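Local structure of G protein coupled receptor (Arabidopsis thaliana, 3T33) at residues Arg9-Met15 with Trp322-Lys328; Ala135-Val139 with Phe183-Ile188. The protein binds zinc as a member of the LanC-like protein family and may play a part in abscisic acid signalling. All coordinates share one frame; numbering follows the deposited sequence.

Interaction 1. Residues Arg9-Met15 with Trp322-Lys328; sequences RFFRNEM and WSRGLLK
The Phe11 ring lies under the aliphatic stem of Lys328, whose CG stands 3.9 Å from the ring centroid and 14° off its normal, a CH-pi contact; Phe365 meets the same ring. Phe10 CG occupies the crowded position between backbone N and carbonyl carbon (chi1 51°), which lays the ring against Arg324, with Arg324 CA 4.1 Å from the ring centroid over one face. The Arg324 guanidinium presents its edge to Phe10 CE2 and is salt-bridged to Asp282.

Residues 9-15 run beside the chain that leaves helix 308-324, a helix of the LanC-like fold, and join it through a single beta bridge between Phe10 and Leu327. Leu326 centres an inverse gamma turn there, and its O accepts from Phe11 N at 2.9 Å, the N-H tilted from the carbonyl plane. Lys328 N reaches Arg9 O only weakly. A water donates to both Phe11 O (2.7 Å) and Ser323 O (2.6 Å), linking two acceptors that cannot bond each other directly. Leucine suits position 326 because its branch is wholly apolar: CD2 fills the angle between Phe11 CB and Met15 CE, 4.0 Å from the latter.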
loop_
_atom_site.group_PDB
_atom_site.type_symbol
_atom_site.label_atom_id
_atom_site.label_comp_id
_atom_site.label_asym_id
_atom_site.label_seq_id
_atom_site.Cartn_x
_atom_site.Cartn_y
_atom_site.Cartn_z
ATOM N N ARG A 9 16.245 4.342 -10.575
ATOM C CA ARG A 9 17.181 5.337 -9.956
ATOM C C ARG A 9 16.640 5.943 -8.649
ATOM O O ARG A 9 15.439 6.228 -8.526
ATOM C CB ARG A 9 17.547 6.479 -10.925
ATOM C CG ARG A 9 18.849 7.196 -10.557
ATOM C CD ARG A 9 20.013 6.582 -11.262
ATOM N NE ARG A 9 21.121 6.250 -10.358
ATOM C CZ ARG A 9 21.473 5.003 -10.021
ATOM N NH1 ARG A 9 20.790 3.961 -10.485
ATOM N NH2 ARG A 9 22.513 4.783 -9.216
ATOM N N PHE A 10 17.578 6.170 -7.723
ATOM C CA PHE A 10 17.331 6.595 -6.369
ATOM C C PHE A 10 18.327 7.664 -6.037
ATOM O O PHE A 10 19.410 7.695 -6.582
ATOM C CB PHE A 10 17.543 5.422 -5.408
ATOM C CG PHE A 10 18.883 4.686 -5.589
ATOM C CD1 PHE A 10 20.015 5.078 -4.859
ATOM C CD2 PHE A 10 18.994 3.595 -6.491
ATOM C CE1 PHE A 10 21.242 4.415 -4.976
ATOM C CE2 PHE A 10 20.233 2.916 -6.656
ATOM C CZ PHE A 10 21.379 3.337 -5.877
ATOM N N PHE A 11 17.925 8.564 -5.160
ATOM C CA PHE A 11 18.861 9.386 -4.389
ATOM C C PHE A 11 19.659 8.508 -3.467
ATOM O O PHE A 11 19.128 7.596 -2.835
ATOM C CB PHE A 11 18.111 10.415 -3.564
ATOM C CG PHE A 11 17.236 11.281 -4.377
ATOM C CD1 PHE A 11 17.792 12.214 -5.261
ATOM C CD2 PHE A 11 15.846 11.155 -4.300
ATOM C CE1 PHE A 11 16.969 13.044 -6.052
ATOM C CE2 PHE A 11 14.992 11.987 -5.066
ATOM C CZ PHE A 11 15.551 12.936 -5.946
ATOM N N ARG A 12 20.955 8.755 -3.414
ATOM C CA ARG A 12 21.805 8.035 -2.455
ATOM C C ARG A 12 21.322 8.329 -1.037
ATOM O O ARG A 12 21.094 9.487 -0.667
ATOM C CB ARG A 12 23.286 8.445 -2.619
ATOM C CG ARG A 12 23.990 7.844 -3.847
ATOM C CD ARG A 12 25.354 8.598 -4.149
ATOM N NE ARG A 12 25.274 10.068 -4.399
ATOM C CZ ARG A 12 25.357 10.635 -5.615
ATOM N NH1 ARG A 12 25.486 9.868 -6.701
ATOM N NH2 ARG A 12 25.288 11.962 -5.763
ATOM N N ASN A 13 21.143 7.275 -0.265
ATOM C CA ASN A 13 20.759 7.444 1.131
ATOM C C ASN A 13 21.971 7.628 2.030
ATOM O O ASN A 13 22.552 6.644 2.461
ATOM C CB ASN A 13 19.947 6.252 1.642
ATOM C CG ASN A 13 19.327 6.518 2.992
ATOM O OD1 ASN A 13 18.633 5.668 3.534
ATOM N ND2 ASN A 13 19.559 7.710 3.550
ATOM N N GLU A 14 22.324 8.874 2.316
ATOM C CA GLU A 14 23.425 9.190 3.211
ATOM C C GLU A 14 22.899 9.678 4.576
ATOM O O GLU A 14 23.683 10.078 5.465
ATOM C CB GLU A 14 24.375 10.253 2.609
ATOM C CG GLU A 14 24.948 10.018 1.171
ATOM C CD GLU A 14 25.935 8.826 1.010
ATOM O OE1 GLU A 14 26.257 8.120 2.000
ATOM O OE2 GLU A 14 26.381 8.587 -0.143
ATOM N N MET A 15 21.587 9.651 4.757
ATOM C CA MET A 15 21.018 9.911 6.074
ATOM C C MET A 15 21.640 9.023 7.184
ATOM O O MET A 15 22.003 7.864 6.973
ATOM C CB MET A 15 19.501 9.756 6.032
ATOM C CG MET A 15 18.835 10.787 5.149
ATOM S SD MET A 15 17.055 10.804 5.315
ATOM C CE MET A 15 16.752 9.502 4.139
ATOM N N TRP A 322 16.219 0.258 2.235
ATOM C CA TRP A 322 16.994 1.297 2.916
ATOM C C TRP A 322 18.091 1.877 2.029
ATOM O O TRP A 322 18.309 3.102 2.044
ATOM C CB TRP A 322 17.517 0.818 4.273
ATOM C CG TRP A 322 18.244 1.837 5.077
ATOM C CD1 TRP A 322 19.526 1.744 5.500
ATOM C CD2 TRP A 322 17.736 3.090 5.605
ATOM N NE1 TRP A 322 19.859 2.860 6.215
ATOM C CE2 TRP A 322 18.788 3.695 6.309
ATOM C CE3 TRP A 322 16.501 3.762 5.524
ATOM C CZ2 TRP A 322 18.657 4.955 6.972
ATOM C CZ3 TRP A 322 16.357 5.029 6.177
ATOM C CH2 TRP A 322 17.435 5.597 6.892
ATOM N N SER A 323 18.779 1.059 1.233
ATOM C CA SER A 323 19.822 1.671 0.405
ATOM C C SER A 323 19.385 2.143 -0.962
ATOM O O SER A 323 19.927 3.129 -1.478
ATOM C CB SER A 323 21.072 0.788 0.286
ATOM O OG SER A 323 20.865 -0.238 -0.655
ATOM N N ARG A 324 18.396 1.500 -1.555
ATOM C CA ARG A 324 18.021 1.897 -2.919
ATOM C C ARG A 324 16.584 2.422 -3.024
ATOM O O ARG A 324 16.129 2.723 -4.131
ATOM C CB ARG A 324 18.204 0.718 -3.875
ATOM C CG ARG A 324 19.672 0.216 -4.079
ATOM C CD ARG A 324 19.687 -1.241 -4.641
ATOM N NE ARG A 324 19.146 -1.286 -5.999
ATOM C CZ ARG A 324 18.887 -2.399 -6.676
ATOM N NH1 ARG A 324 19.120 -3.612 -6.164
ATOM N NH2 ARG A 324 18.402 -2.292 -7.905
ATOM N N GLY A 325 15.885 2.548 -1.885
ATOM C CA GLY A 325 14.441 2.714 -1.885
ATOM C C GLY A 325 14.016 4.148 -1.908
ATOM O O GLY A 325 12.831 4.459 -2.009
ATOM N N LEU A 326 14.985 5.027 -1.798
ATOM C CA LEU A 326 14.743 6.461 -1.855
ATOM C C LEU A 326 14.634 6.979 -3.323
ATOM O O LEU A 326 15.424 7.809 -3.800
ATOM C CB LEU A 326 15.833 7.163 -1.040
ATOM C CG LEU A 326 15.544 8.515 -0.406
ATOM C CD1 LEU A 326 14.427 8.462 0.676
ATOM C CD2 LEU A 326 16.884 9.089 0.191
ATOM N N LEU A 327 13.607 6.478 -4.003
ATOM C CA LEU A 327 13.295 6.704 -5.399
ATOM C C LEU A 327 13.178 8.182 -5.746
ATOM O O LEU A 327 12.738 8.976 -4.912
ATOM C CB LEU A 327 11.936 6.035 -5.668
ATOM C CG LEU A 327 11.803 4.592 -6.180
ATOM C CD1 LEU A 327 13.073 3.777 -6.063
ATOM C CD2 LEU A 327 10.592 3.855 -5.663
ATOM N N LYS A 328 13.466 8.532 -6.998
ATOM C CA LYS A 328 13.269 9.899 -7.485
ATOM C C LYS A 328 11.817 10.185 -7.900
ATOM O O LYS A 328 11.565 10.949 -8.833
ATOM C CB LYS A 328 14.215 10.191 -8.652
ATOM C CG LYS A 328 15.685 9.985 -8.327
ATOM C CD LYS A 328 16.578 10.729 -9.306
ATOM C CE LYS A 328 17.933 10.054 -9.441
ATOM N NZ LYS A 328 19.048 11.042 -9.445
HETATM O O HOH W 1 18.325 5.200 -1.885
#

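Interaction 2. Residues Ala135-Val139 with Phe183-Ile188; sequences ALGAV and FLNKHI
Two helices that run almost parallel, helix 130-144 and helix 174-188, pack here in knobs-into-holes fashion, consistent with neighbouring helices of one layer in the double-layered alpha toroid of LanC-like proteins. Their short segments approach to 9.7 Å between axes, with 8° between N-to-C directions. The knob is Val139, seated among Phe183, Leu184, His187 and Ile188.

Valine fits the hole because its CB carries two methyls that can touch different walls of the hole at once. With CG1 anti to the backbone N (chi1 170°), CG2 is left beside that N and enters the centre of the hole: Leu184 CD1 and His187 CB each lie 3.7 Å from Val139 CG2, and Phe183 CE1 lies 3.8 Å from it. CG1 instead leans on the imidazole side, 3.7 Å from His187 ND1. The Val139 and Leu184 side chains pass one another head to tail, whereas His187 lies roughly perpendicular to Val139.

One turn earlier, the small Ala135 lets the backbones come close, its CA 5.5 Å from Leu184 CA, while its CB meets Phe183 CD1 at 3.9 Å. Ala138 offers its methyl to the same Leu184 CD1, so this branch touches the side chains of both Ala138 and Val139. Helix 147-158 covers one flank, where Tyr150 touches both Ala138 and Ile188, and Phe92 of helix 84-98 packs on Val139.

The backbone bonds run along each helix, as in Val139 N to Ala135 O and Ile188 N to Leu184 O. Across the contact only dispersion and the burial of apolar surface act, so the fit probably rests on complementary shape, with small alanines and a branched valine set against larger side chains.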
loop_
_atom_site.group_PDB
_atom_site.type_symbol
_atom_site.label_atom_id
_atom_site.label_comp_id
_atom_site.label_asym_id
_atom_site.label_seq_id
_atom_site.Cartn_x
_atom_site.Cartn_y
_atom_site.Cartn_z
ATOM N N ALA A 135 -16.870 -0.621 -1.550
ATOM C CA ALA A 135 -16.463 -1.043 -0.213
ATOM C C ALA A 135 -16.196 0.191 0.631
ATOM O O ALA A 135 -16.583 0.222 1.785
ATOM C CB ALA A 135 -15.233 -1.956 -0.264
ATOM N N LEU A 136 -15.612 1.243 0.052
ATOM C CA LEU A 136 -15.410 2.473 0.807
ATOM C C LEU A 136 -16.756 3.098 1.108
ATOM O O LEU A 136 -17.033 3.562 2.190
ATOM C CB LEU A 136 -14.583 3.474 0.012
ATOM C CG LEU A 136 -13.639 4.460 0.701
ATOM C CD1 LEU A 136 -13.279 5.731 -0.096
ATOM C CD2 LEU A 136 -13.870 4.730 2.185
ATOM N N GLY A 137 -17.627 3.112 0.133
ATOM C CA GLY A 137 -18.960 3.683 0.347
ATOM C C GLY A 137 -19.578 3.063 1.564
ATOM O O GLY A 137 -20.059 3.787 2.437
ATOM N N ALA A 138 -19.583 1.719 1.612
ATOM C CA ALA A 138 -20.261 0.990 2.669
ATOM C C ALA A 138 -19.594 1.209 4.043
ATOM O O ALA A 138 -20.249 1.270 5.046
ATOM C CB ALA A 138 -20.297 -0.547 2.339
ATOM N N VAL A 139 -18.276 1.352 4.052
ATOM C CA VAL A 139 -17.545 1.530 5.311
ATOM C C VAL A 139 -17.770 2.958 5.811
ATOM O O VAL A 139 -18.116 3.176 6.962
ATOM C CB VAL A 139 -16.041 1.124 5.148
ATOM C CG1 VAL A 139 -15.255 1.535 6.382
ATOM C CG2 VAL A 139 -15.917 -0.419 4.929
ATOM N N PHE A 183 -11.476 -6.504 3.031
ATOM C CA PHE A 183 -11.503 -5.166 3.558
ATOM C C PHE A 183 -12.897 -4.780 4.083
ATOM O O PHE A 183 -13.053 -4.297 5.211
ATOM C CB PHE A 183 -11.071 -4.204 2.442
ATOM C CG PHE A 183 -11.295 -2.752 2.762
ATOM C CD1 PHE A 183 -12.542 -2.160 2.522
ATOM C CD2 PHE A 183 -10.243 -1.960 3.297
ATOM C CE1 PHE A 183 -12.780 -0.762 2.808
ATOM C CE2 PHE A 183 -10.446 -0.552 3.554
ATOM C CZ PHE A 183 -11.714 0.051 3.306
ATOM N N LEU A 184 -13.913 -5.025 3.276
ATOM C CA LEU A 184 -15.267 -4.738 3.688
ATOM C C LEU A 184 -15.650 -5.494 4.960
ATOM O O LEU A 184 -16.194 -4.892 5.935
ATOM C CB LEU A 184 -16.256 -5.046 2.571
ATOM C CG LEU A 184 -17.689 -4.690 2.928
ATOM C CD1 LEU A 184 -17.814 -3.260 3.398
ATOM C CD2 LEU A 184 -18.650 -4.924 1.741
ATOM N N ASN A 185 -15.374 -6.798 4.970
ATOM C CA ASN A 185 -15.752 -7.647 6.125
ATOM C C ASN A 185 -15.009 -7.260 7.439
ATOM O O ASN A 185 -15.601 -7.176 8.504
ATOM C CB ASN A 185 -15.586 -9.164 5.782
ATOM C CG ASN A 185 -16.782 -9.732 4.867
ATOM O OD1 ASN A 185 -17.657 -8.998 4.393
ATOM N ND2 ASN A 185 -16.803 -11.023 4.678
ATOM N N LYS A 186 -13.711 -7.062 7.337
ATOM C CA LYS A 186 -12.893 -6.672 8.482
ATOM C C LYS A 186 -13.447 -5.382 9.125
ATOM O O LYS A 186 -13.705 -5.347 10.327
ATOM C CB LYS A 186 -11.448 -6.480 7.974
ATOM C CG LYS A 186 -10.495 -5.722 8.907
ATOM C CD LYS A 186 -9.590 -6.689 9.695
ATOM C CE LYS A 186 -8.238 -6.057 10.109
ATOM N NZ LYS A 186 -7.143 -7.095 10.186
ATOM N N HIS A 187 -13.675 -4.359 8.307
ATOM C CA HIS A 187 -14.147 -3.078 8.752
ATOM C C HIS A 187 -15.542 -3.049 9.326
ATOM O O HIS A 187 -15.753 -2.419 10.382
ATOM C CB HIS A 187 -14.032 -2.035 7.642
ATOM C CG HIS A 187 -12.635 -1.540 7.424
ATOM N ND1 HIS A 187 -12.255 -0.246 7.708
ATOM C CD2 HIS A 187 -11.513 -2.176 6.995
ATOM C CE1 HIS A 187 -10.968 -0.095 7.436
ATOM N NE2 HIS A 187 -10.496 -1.248 6.997
ATOM N N ILE A 188 -16.503 -3.696 8.641
ATOM C CA ILE A 188 -17.858 -3.762 9.180
ATOM C C ILE A 188 -17.868 -4.695 10.384
ATOM O O ILE A 188 -18.721 -4.550 11.248
ATOM C CB ILE A 188 -18.915 -4.308 8.167
ATOM C CG1 ILE A 188 -19.063 -3.430 6.943
ATOM C CG2 ILE A 188 -20.269 -4.469 8.835
ATOM C CD1 ILE A 188 -19.033 -1.943 7.215
#

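Overall arrangement
Interactions 1 and 2 lie on opposite sides of the chain's centre, their own centres 36 Å apart and their nearest atoms about 23 Å apart. Along the sequence, both segments of interaction 2 fall between the two segments of interaction 1. The first ties the start of the modelled chain to the end of helix 308-324, near the metal: the side chain of Leu327 is about 8 Å from the zinc ion held by Cys288, Cys333 and His334, and about 5 Å from the side chain of His334. Interaction 2 lies away from that site and joins two helices in the buried body of the same all-helical fold.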